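Local coordinates for protein phosphodiesterase (Candida albicans, PDB 6CPU) that belongs to the cyclic nucleotide phosphodiesterase family of the HD clan, a largely helical protein that carries zinc and magnesium ions, at residues I415-L420 with T449-S454; L293-K298 with I337-L342; I238-K243 with A285-L290; T402-S407 with L444-T449. One frame throughout, in Å; residues are numbered along the deposited sequence.

Interaction 1 (I415-L420 with T449-S454); sequences IISSIL and TVKLIS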
# COMPACT_ATOMS: atom_id res chain seq x y z
N ILE A 415 -13.27 8.56 -2.50
CA ILE A 415 -12.05 7.74 -2.49
C ILE A 415 -11.58 7.44 -3.92
O ILE A 415 -10.37 7.55 -4.21
CB ILE A 415 -12.25 6.45 -1.67
CG1 ILE A 415 -12.36 6.79 -0.18
CG2 ILE A 415 -11.10 5.48 -1.92
CD1 ILE A 415 -12.77 5.65 0.72
N ILE A 416 -12.51 7.08 -4.81
CA ILE A 416 -12.18 6.81 -6.22
C ILE A 416 -11.57 8.05 -6.86
O ILE A 416 -10.52 7.99 -7.52
CB ILE A 416 -13.43 6.38 -7.03
CG1 ILE A 416 -13.90 4.99 -6.54
CG2 ILE A 416 -13.14 6.39 -8.53
CD1 ILE A 416 -15.29 4.61 -7.00
N SER A 417 -12.24 9.18 -6.67
CA SER A 417 -11.76 10.45 -7.20
C SER A 417 -10.32 10.73 -6.77
O SER A 417 -9.46 11.07 -7.59
CB SER A 417 -12.70 11.58 -6.74
OG SER A 417 -12.11 12.84 -6.94
N SER A 418 -10.03 10.57 -5.48
CA SER A 418 -8.71 10.90 -4.93
C SER A 418 -7.66 9.91 -5.44
O SER A 418 -6.55 10.31 -5.82
CB SER A 418 -8.75 10.95 -3.41
OG SER A 418 -9.82 11.78 -2.94
N ILE A 419 -8.01 8.62 -5.50
CA ILE A 419 -7.07 7.66 -6.04
C ILE A 419 -6.78 7.94 -7.51
O ILE A 419 -5.60 7.93 -7.92
CB ILE A 419 -7.54 6.20 -5.80
CG1 ILE A 419 -7.53 5.92 -4.29
CG2 ILE A 419 -6.61 5.24 -6.51
CD1 ILE A 419 -8.00 4.53 -3.89
N LEU A 420 -7.81 8.20 -8.30
CA LEU A 420 -7.62 8.51 -9.73
C LEU A 420 -6.77 9.76 -9.94
O LEU A 420 -5.98 9.84 -10.88
CB LEU A 420 -8.97 8.63 -10.44
CG LEU A 420 -9.71 7.31 -10.66
CD1 LEU A 420 -11.05 7.55 -11.33
CD2 LEU A 420 -8.88 6.32 -11.47
N THR A 449 -15.69 20.95 -4.78
CA THR A 449 -14.66 21.62 -3.97
C THR A 449 -13.97 20.62 -3.03
O THR A 449 -12.75 20.63 -2.92
CB THR A 449 -15.27 22.79 -3.16
OG1 THR A 449 -15.74 23.79 -4.07
CG2 THR A 449 -14.24 23.41 -2.22
N VAL A 450 -14.76 19.79 -2.37
CA VAL A 450 -14.21 18.72 -1.52
C VAL A 450 -13.32 17.79 -2.37
O VAL A 450 -12.19 17.50 -1.98
CB VAL A 450 -15.34 17.92 -0.82
CG1 VAL A 450 -14.81 16.64 -0.18
CG2 VAL A 450 -16.02 18.79 0.24
N LYS A 451 -13.82 17.39 -3.54
CA LYS A 451 -13.05 16.54 -4.46
C LYS A 451 -11.72 17.15 -4.84
O LYS A 451 -10.71 16.46 -4.87
CB LYS A 451 -13.83 16.27 -5.75
CG LYS A 451 -14.87 15.17 -5.66
CD LYS A 451 -15.70 15.16 -6.93
CE LYS A 451 -16.17 13.77 -7.28
NZ LYS A 451 -17.28 13.82 -8.28
N LEU A 452 -11.72 18.44 -5.16
CA LEU A 452 -10.50 19.09 -5.63
C LEU A 452 -9.46 19.23 -4.53
O LEU A 452 -8.28 18.96 -4.75
CB LEU A 452 -10.80 20.46 -6.25
CG LEU A 452 -9.58 21.22 -6.77
CD1 LEU A 452 -8.95 20.52 -7.98
CD2 LEU A 452 -9.96 22.65 -7.12
N ILE A 453 -9.88 19.69 -3.36
CA ILE A 453 -8.94 19.82 -2.24
C ILE A 453 -8.37 18.44 -1.89
O ILE A 453 -7.16 18.29 -1.73
CB ILE A 453 -9.58 20.45 -0.99
CG1 ILE A 453 -10.10 21.87 -1.29
CG2 ILE A 453 -8.57 20.50 0.15
CD1 ILE A 453 -9.12 22.75 -2.02
N SER A 454 -9.24 17.45 -1.79
CA SER A 454 -8.83 16.07 -1.54
C SER A 454 -7.83 15.59 -2.59
O SER A 454 -6.78 15.03 -2.23
CB SER A 454 -10.05 15.17 -1.52
OG SER A 454 -10.94 15.59 -0.50
O HOH W 1 -10.88 13.71 -4.90

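Interaction 2 (L293-K298 with I337-L342); sequences LGSLPK and IQTLGL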
# COMPACT_ATOMS: atom_id res chain seq x y z
N LEU A 293 -3.58 21.87 8.65
CA LEU A 293 -4.75 22.57 8.11
C LEU A 293 -5.88 22.71 9.12
O LEU A 293 -6.92 23.30 8.82
CB LEU A 293 -5.29 21.81 6.88
CG LEU A 293 -4.44 21.96 5.61
CD1 LEU A 293 -4.75 20.84 4.61
CD2 LEU A 293 -4.68 23.33 4.98
N GLY A 294 -5.72 22.14 10.31
CA GLY A 294 -6.74 22.20 11.33
C GLY A 294 -7.91 21.26 11.11
O GLY A 294 -8.93 21.38 11.78
N SER A 295 -7.77 20.31 10.18
CA SER A 295 -8.80 19.29 9.96
C SER A 295 -8.71 18.18 10.99
O SER A 295 -9.68 17.45 11.21
CB SER A 295 -8.71 18.70 8.56
OG SER A 295 -9.38 19.52 7.63
N LEU A 296 -7.55 18.04 11.62
CA LEU A 296 -7.37 17.18 12.78
C LEU A 296 -6.64 17.98 13.85
O LEU A 296 -5.73 18.73 13.52
CB LEU A 296 -6.50 15.98 12.44
CG LEU A 296 -7.03 14.94 11.46
CD1 LEU A 296 -5.85 14.15 10.91
CD2 LEU A 296 -8.04 14.03 12.12
N PRO A 297 -6.97 17.75 15.12
CA PRO A 297 -6.25 18.45 16.20
C PRO A 297 -4.85 17.90 16.38
O PRO A 297 -4.59 16.72 16.09
CB PRO A 297 -7.10 18.16 17.44
CG PRO A 297 -7.81 16.88 17.14
CD PRO A 297 -7.96 16.79 15.64
N LYS A 298 -3.94 18.74 16.87
CA LYS A 298 -2.59 18.30 17.15
C LYS A 298 -2.65 17.35 18.35
O LYS A 298 -3.63 17.35 19.10
CB LYS A 298 -1.67 19.49 17.43
CG LYS A 298 -1.73 20.55 16.35
CD LYS A 298 -0.56 21.51 16.40
CE LYS A 298 -0.82 22.70 15.50
NZ LYS A 298 0.36 23.59 15.36
N ILE A 337 -15.39 13.53 8.40
CA ILE A 337 -15.60 12.34 7.55
C ILE A 337 -14.82 12.43 6.23
O ILE A 337 -14.29 11.43 5.76
CB ILE A 337 -17.09 12.00 7.33
CG1 ILE A 337 -17.21 10.57 6.78
CG2 ILE A 337 -17.77 13.00 6.40
CD1 ILE A 337 -18.61 10.00 6.90
N GLN A 338 -14.74 13.63 5.66
CA GLN A 338 -13.93 13.87 4.47
C GLN A 338 -12.44 13.69 4.76
O GLN A 338 -11.67 13.23 3.91
CB GLN A 338 -14.15 15.27 3.93
CG GLN A 338 -15.56 15.52 3.41
CD GLN A 338 -15.95 16.99 3.48
OE1 GLN A 338 -15.09 17.88 3.57
NE2 GLN A 338 -17.25 17.25 3.45
N THR A 339 -12.02 14.10 5.96
CA THR A 339 -10.65 13.91 6.40
C THR A 339 -10.34 12.40 6.50
O THR A 339 -9.29 11.95 6.05
CB THR A 339 -10.41 14.60 7.77
OG1 THR A 339 -10.63 16.01 7.63
CG2 THR A 339 -9.00 14.36 8.27
N LEU A 340 -11.26 11.64 7.09
CA LEU A 340 -11.12 10.18 7.19
C LEU A 340 -11.08 9.55 5.80
O LEU A 340 -10.25 8.68 5.53
CB LEU A 340 -12.26 9.56 8.00
CG LEU A 340 -12.24 8.03 8.16
CD1 LEU A 340 -10.96 7.57 8.83
CD2 LEU A 340 -13.45 7.53 8.94
N GLY A 341 -11.96 10.00 4.91
CA GLY A 341 -11.98 9.54 3.52
C GLY A 341 -10.67 9.77 2.78
O GLY A 341 -10.23 8.92 2.01
N LEU A 342 -10.05 10.92 3.03
CA LEU A 342 -8.76 11.24 2.41
C LEU A 342 -7.69 10.29 2.93
O LEU A 342 -6.88 9.77 2.16
CB LEU A 342 -8.36 12.69 2.72
CG LEU A 342 -7.48 13.45 1.72
CD1 LEU A 342 -6.59 14.44 2.46
CD2 LEU A 342 -6.61 12.58 0.83

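Interaction 3 (I238-K243 with A285-L290); sequences IDYAIK and ACFHFL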
# COMPACT_ATOMS: atom_id res chain seq x y z
N ILE A 238 -5.46 6.17 11.64
CA ILE A 238 -6.86 5.97 11.31
C ILE A 238 -7.76 6.00 12.56
O ILE A 238 -8.84 6.59 12.51
CB ILE A 238 -7.08 4.68 10.51
CG1 ILE A 238 -6.28 4.73 9.19
CG2 ILE A 238 -8.55 4.45 10.23
CD1 ILE A 238 -6.76 5.74 8.18
N ASP A 239 -7.33 5.37 13.64
CA ASP A 239 -8.11 5.41 14.89
C ASP A 239 -8.32 6.86 15.32
O ASP A 239 -9.43 7.24 15.69
CB ASP A 239 -7.41 4.60 15.99
CG ASP A 239 -8.28 4.43 17.25
OD1 ASP A 239 -9.51 4.41 17.15
OD2 ASP A 239 -7.70 4.28 18.34
N TYR A 240 -7.26 7.65 15.23
CA TYR A 240 -7.27 9.07 15.62
C TYR A 240 -8.28 9.88 14.80
O TYR A 240 -9.01 10.70 15.34
CB TYR A 240 -5.86 9.65 15.46
CG TYR A 240 -5.63 11.00 16.10
CD1 TYR A 240 -5.52 11.13 17.49
CD2 TYR A 240 -5.48 12.15 15.33
CE1 TYR A 240 -5.29 12.36 18.08
CE2 TYR A 240 -5.24 13.40 15.92
CZ TYR A 240 -5.15 13.49 17.30
OH TYR A 240 -4.92 14.72 17.89
N ALA A 241 -8.31 9.61 13.49
CA ALA A 241 -9.26 10.25 12.59
C ALA A 241 -10.69 9.82 12.87
O ALA A 241 -11.60 10.66 12.89
CB ALA A 241 -8.89 9.96 11.15
N ILE A 242 -10.91 8.53 13.09
CA ILE A 242 -12.24 7.99 13.41
C ILE A 242 -12.81 8.64 14.68
O ILE A 242 -13.99 9.00 14.72
CB ILE A 242 -12.22 6.45 13.57
CG1 ILE A 242 -11.97 5.76 12.23
CG2 ILE A 242 -13.53 5.93 14.15
CD1 ILE A 242 -11.61 4.29 12.34
N LYS A 243 -11.97 8.81 15.69
CA LYS A 243 -12.39 9.45 16.96
C LYS A 243 -12.93 10.88 16.81
O LYS A 243 -13.64 11.35 17.69
CB LYS A 243 -11.23 9.46 17.96
CG LYS A 243 -10.99 8.13 18.65
CD LYS A 243 -9.79 8.25 19.58
CE LYS A 243 -9.45 6.93 20.25
NZ LYS A 243 -8.06 6.96 20.77
N ALA A 285 1.98 11.59 5.35
CA ALA A 285 2.04 12.94 4.76
C ALA A 285 0.68 13.60 4.79
O ALA A 285 0.55 14.72 5.28
CB ALA A 285 2.56 12.88 3.33
N CYS A 286 -0.34 12.90 4.29
CA CYS A 286 -1.72 13.41 4.37
C CYS A 286 -2.10 13.74 5.80
O CYS A 286 -2.72 14.78 6.07
CB CYS A 286 -2.73 12.37 3.84
SG CYS A 286 -2.95 12.40 2.06
N PHE A 287 -1.74 12.85 6.71
CA PHE A 287 -2.03 13.02 8.13
C PHE A 287 -1.46 14.35 8.65
O PHE A 287 -2.17 15.13 9.28
CB PHE A 287 -1.47 11.84 8.92
CG PHE A 287 -1.99 11.73 10.32
CD1 PHE A 287 -3.31 11.41 10.55
CD2 PHE A 287 -1.14 11.90 11.40
CE1 PHE A 287 -3.79 11.29 11.84
CE2 PHE A 287 -1.61 11.76 12.70
CZ PHE A 287 -2.95 11.46 12.92
N HIS A 288 -0.20 14.62 8.33
CA HIS A 288 0.42 15.90 8.73
C HIS A 288 -0.23 17.11 8.05
O HIS A 288 -0.52 18.10 8.73
CB HIS A 288 1.93 15.89 8.50
CG HIS A 288 2.71 15.36 9.66
ND1 HIS A 288 3.60 16.14 10.37
CD2 HIS A 288 2.71 14.15 10.26
CE1 HIS A 288 4.13 15.43 11.35
NE2 HIS A 288 3.61 14.21 11.30
N PHE A 289 -0.48 17.02 6.74
CA PHE A 289 -1.20 18.09 6.04
C PHE A 289 -2.50 18.43 6.75
O PHE A 289 -2.78 19.60 7.03
CB PHE A 289 -1.52 17.73 4.57
CG PHE A 289 -0.30 17.53 3.69
CD1 PHE A 289 0.95 18.01 4.04
CD2 PHE A 289 -0.44 16.88 2.47
CE1 PHE A 289 2.05 17.83 3.22
CE2 PHE A 289 0.65 16.71 1.63
CZ PHE A 289 1.89 17.17 2.01
N LEU A 290 -3.30 17.41 7.05
CA LEU A 290 -4.59 17.60 7.68
C LEU A 290 -4.51 18.21 9.09
O LEU A 290 -5.39 18.98 9.48
CB LEU A 290 -5.35 16.28 7.71
CG LEU A 290 -5.81 15.79 6.32
CD1 LEU A 290 -6.02 14.28 6.30
CD2 LEU A 290 -7.08 16.52 5.89

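Interaction 4 (T402-S407 with L444-T449); sequences TIEEKS and LNHDNT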
# COMPACT_ATOMS: atom_id res chain seq x y z
N THR A 402 -22.05 9.50 3.20
CA THR A 402 -21.96 10.63 2.29
C THR A 402 -21.06 11.69 2.93
O THR A 402 -20.85 11.67 4.14
CB THR A 402 -23.37 11.19 1.99
OG1 THR A 402 -24.06 11.47 3.21
CG2 THR A 402 -24.18 10.17 1.20
N ILE A 403 -20.51 12.59 2.12
CA ILE A 403 -19.53 13.56 2.62
C ILE A 403 -20.11 14.61 3.57
O ILE A 403 -19.37 15.24 4.32
CB ILE A 403 -18.76 14.28 1.48
CG1 ILE A 403 -19.71 15.07 0.57
CG2 ILE A 403 -17.95 13.28 0.67
CD1 ILE A 403 -18.99 16.15 -0.20
N GLU A 404 -21.42 14.83 3.49
CA GLU A 404 -22.17 15.65 4.44
C GLU A 404 -23.60 15.16 4.48
O GLU A 404 -24.04 14.46 3.56
CB GLU A 404 -22.14 17.13 4.04
CG GLU A 404 -20.77 17.75 4.13
CD GLU A 404 -20.80 19.26 4.20
OE1 GLU A 404 -21.68 19.88 3.56
OE2 GLU A 404 -19.92 19.82 4.88
N GLU A 405 -24.35 15.51 5.52
CA GLU A 405 -25.74 15.07 5.64
C GLU A 405 -26.58 15.46 4.41
O GLU A 405 -27.45 14.69 4.00
CB GLU A 405 -26.40 15.63 6.91
CG GLU A 405 -25.87 15.01 8.19
CD GLU A 405 -26.75 15.29 9.40
OE1 GLU A 405 -27.40 16.36 9.44
OE2 GLU A 405 -26.79 14.43 10.31
N LYS A 406 -26.29 16.62 3.82
CA LYS A 406 -27.05 17.13 2.68
C LYS A 406 -26.64 16.49 1.35
O LYS A 406 -27.49 16.23 0.49
CB LYS A 406 -26.87 18.65 2.58
CG LYS A 406 -27.94 19.34 1.75
CD LYS A 406 -27.47 20.67 1.18
CE LYS A 406 -28.52 21.28 0.26
NZ LYS A 406 -27.96 22.37 -0.59
N SER A 407 -25.35 16.24 1.18
CA SER A 407 -24.79 15.77 -0.08
C SER A 407 -25.16 14.32 -0.39
O SER A 407 -25.39 13.52 0.51
CB SER A 407 -23.27 15.91 -0.06
OG SER A 407 -22.70 15.49 -1.28
N LEU A 444 -16.84 26.33 -8.01
CA LEU A 444 -17.36 24.96 -7.93
C LEU A 444 -18.40 24.87 -6.82
O LEU A 444 -18.36 25.64 -5.87
CB LEU A 444 -16.23 23.98 -7.61
CG LEU A 444 -15.08 23.86 -8.61
CD1 LEU A 444 -13.89 23.16 -7.97
CD2 LEU A 444 -15.53 23.12 -9.86
N ASN A 445 -19.31 23.90 -6.93
CA ASN A 445 -20.19 23.56 -5.81
C ASN A 445 -19.39 22.90 -4.68
O ASN A 445 -18.17 22.70 -4.80
CB ASN A 445 -21.38 22.68 -6.26
CG ASN A 445 -20.96 21.31 -6.79
OD1 ASN A 445 -19.91 20.78 -6.43
ND2 ASN A 445 -21.79 20.74 -7.65
N HIS A 446 -20.06 22.56 -3.58
CA HIS A 446 -19.37 22.02 -2.41
C HIS A 446 -18.74 20.64 -2.71
O HIS A 446 -17.57 20.42 -2.41
CB HIS A 446 -20.32 21.92 -1.21
CG HIS A 446 -19.64 21.51 0.06
ND1 HIS A 446 -18.54 22.16 0.55
CD2 HIS A 446 -19.90 20.50 0.92
CE1 HIS A 446 -18.15 21.58 1.67
NE2 HIS A 446 -18.96 20.56 1.91
N ASP A 447 -19.52 19.75 -3.32
CA ASP A 447 -19.03 18.41 -3.68
C ASP A 447 -17.73 18.47 -4.49
O ASP A 447 -16.74 17.83 -4.12
CB ASP A 447 -20.10 17.63 -4.46
CG ASP A 447 -21.26 17.17 -3.57
OD1 ASP A 447 -21.25 17.46 -2.35
OD2 ASP A 447 -22.18 16.50 -4.10
N ASN A 448 -17.73 19.24 -5.58
CA ASN A 448 -16.53 19.35 -6.42
C ASN A 448 -15.38 20.11 -5.77
O ASN A 448 -14.22 19.94 -6.15
CB ASN A 448 -16.87 19.96 -7.78
CG ASN A 448 -17.77 19.07 -8.62
OD1 ASN A 448 -17.71 17.84 -8.52
ND2 ASN A 448 -18.62 19.68 -9.44
N THR A 449 -15.69 20.95 -4.78
CA THR A 449 -14.66 21.62 -3.97
C THR A 449 -13.97 20.62 -3.03
O THR A 449 -12.75 20.63 -2.92
CB THR A 449 -15.27 22.79 -3.16
OG1 THR A 449 -15.74 23.79 -4.07
CG2 THR A 449 -14.24 23.41 -2.22

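Interaction 1 (I415-L420 with T449-S454)
Ser417 points at the flank of Lys451 where helix 411-421 lies against helix 446-462, and the next residue, Ser418, meets Ser454, about a turn beyond Lys451. Ser417 has its hydroxyl turned anti to the backbone N (chi1 165°), which aims OG at the aliphatic part of the lysine: Ser417 OG lies 3.8 Å from Lys451 CG, while Ser417 CB approaches Lys451 CE. The lysine thus offers methylenes to its neighbour and carries its amine onward. In the second pair, Ser418 OG rests 3.7 Å from Ser454 CB.

No direct hydrogen bond crosses between the two segments; a water molecule does the joining. It donates to Ser418 OG at 2.9 Å and to the carbonyl Lys451 O at 2.8 Å, and it is hydrogen-bonded to Ser417 OG at 2.5 Å. Both serines on helix 411-421 are therefore linked through the water to one backbone carbonyl of the other helix. Ser418 OG also bonds to Leu414 O in its own helix, and Ser454 OG donates to Val450 O at 2.7 Å, coming from above the carbonyl plane, so these hydroxyls are satisfied inside a buried setting.

Serine suits the place because it is small enough for the helix backbones to come close, with the CA atoms of Ser418 and Ser454 6.2 Å apart. The chemistry implies a polar, water-mediated seam between two helices, in which hydroxyls and a main-chain carbonyl share one solvent molecule.

Interaction 2 (L293-K298 with I337-L342)
Thr339 receives Ser295 and Leu296 with different branches of its side chain. Its hydroxyl meets the serine, Thr339 OG1 standing 3.4 Å from Ser295 CB, and its methyl meets the leucine, with Thr339 CG2 3.8 Å from Leu296 CG and near both leucine methyls. The threonine CG2 lies anti to the backbone N while OG1 sits beside that nitrogen (chi1 -61°), which divides the two surfaces between the two neighbours. A beta-branched residue with one polar and one apolar arm suits this double role.

No hydrogen bond links the segments; both hydroxyls are engaged next door: Thr339 OG1 with Asn335 O, one turn back and just before the helix, and Ser295 OG with Leu334 O, also ahead of that helix. Leu290 and Phe287 of helix 276-292 add apolar surface around Thr339 and Leu296 respectively.

The loop begins at the end of helix 276-292. Gly294, with phi 77°, takes the left-handed conformation that glycine accepts readily, and two bonds run back into the last helical turn. The chain then leads into Ser295 and Leu296, the latter also backbone-bonded to Leu290, which lie against helix 336-348. This is a Schellman motif closing a helix, its following residues packed on the next helix of the all-helical family domain.

Interaction 3 (I238-K243 with A285-L290)
Tyr240 of 238-243 and Phe287 of 285-290 carry the contact between the two segments, and the tyrosine can be followed outward from its backbone. CB leaves the helix toward the other segment, and with CG anti to the backbone N (chi1 -167°) the ring is carried across to the phenylalanine. At the root of the ring, Tyr240 CG comes within 4.2 Å of Phe287 CZ. The next atom makes the closest approach, Tyr240 CD2 to Phe287 CZ at 3.6 Å, and it also lies 4.0 Å from Phe287 CE1. Relative to the phenylalanine ring, CD2 lies at the edge, near its plane. The two planes are inclined at 68° with centroids 5.9 Å apart, an oblique aromatic pair.

The ring also meets Phe299 edge-to-face and touches Leu320 and Ala322, and the hydroxyl at the tip is hydrogen-bonded to Pro297 O in the loop after helix 276-292. Tyrosine suits the place by combining a broad apolar ring for the interior with a polar end that serves a main-chain oxygen of the loop; phenylalanine supplies a wholly apolar partner.

The rings join 238-243 of helix 227-242 to 285-290 of helix 276-292, while helix 336-348 touches both, Leu343 packing on Ile238 and Ala241 of the one and on Leu290 of the other.

Interaction 4 (T402-S407 with L444-T449)
Ser407, in an irregular loop, faces Asp447 in the first turn of helix 446-462, with their CA atoms 7.3 Å apart. The bond between them is the direct hydrogen bond of the contact: Ser407 OG donates to Asp447 OD1 at 2.7 Å, meeting the carboxylate oxygen on its syn side and 25° out of the carboxylate plane. Ser407 OG stands anti to its own main-chain nitrogen, a torsion that carries it out to the carboxylate, and is also bonded to Leu409 N, so the hydroxyl ties the loop to the helix and to its own continuation. The CD1 methyl of Ile403 packs against the same oxygen, lying 3.4 Å from Asp447 OD1, with the two side chains slanting across each other.

The helix starts with a textbook N-cap. Asn445 OD1 accepts from Asn448 N at 2.8 Å with the N-H pointing almost straight at it (172°), and asparagine suits the position because its short amide can reach forward to a backbone N-H of the first turn, which has no earlier helical carbonyl to bond. Asp447, in the opening turn, puts a negative charge near the positive end of the helix dipole, probably a favourable placement.

At the outer edge of the contact, Glu404 lies against His446. The extended glutamate and the imidazole cross at about a right angle, carboxylate and ring planes 41° apart, and Glu404 OE2 is 3.2 Å from His446 NE2 while Glu404 OE1 is 3.2 Å from His446 CD2. Gln338 of helix 336-348 touches both residues, and its NE2 bonds to Ile403 O, which Asn335 ND2 also holds.

How the interactions relate
Interactions 2 and 3 are buried and lie closest together, their centres about 6 Å apart; they are linked by a probable backbone hydrogen bond from Ser295 N to Leu290 O. Interaction 3 is aromatic, interaction 2 mixes methyl packing with hydroxyls bonded elsewhere. Interactions 1 and 4 both use helix 446-462 and share Thr449, but the partly buried interaction 1 works through a water, whereas interaction 4, at the surface, brings acidic side chains to a serine and a histidine. Helix 336-348 lies among all four contacts, Gln338 reaching Val450 of interaction 1, so polar chemistry gives way to apolar packing from the surface inward.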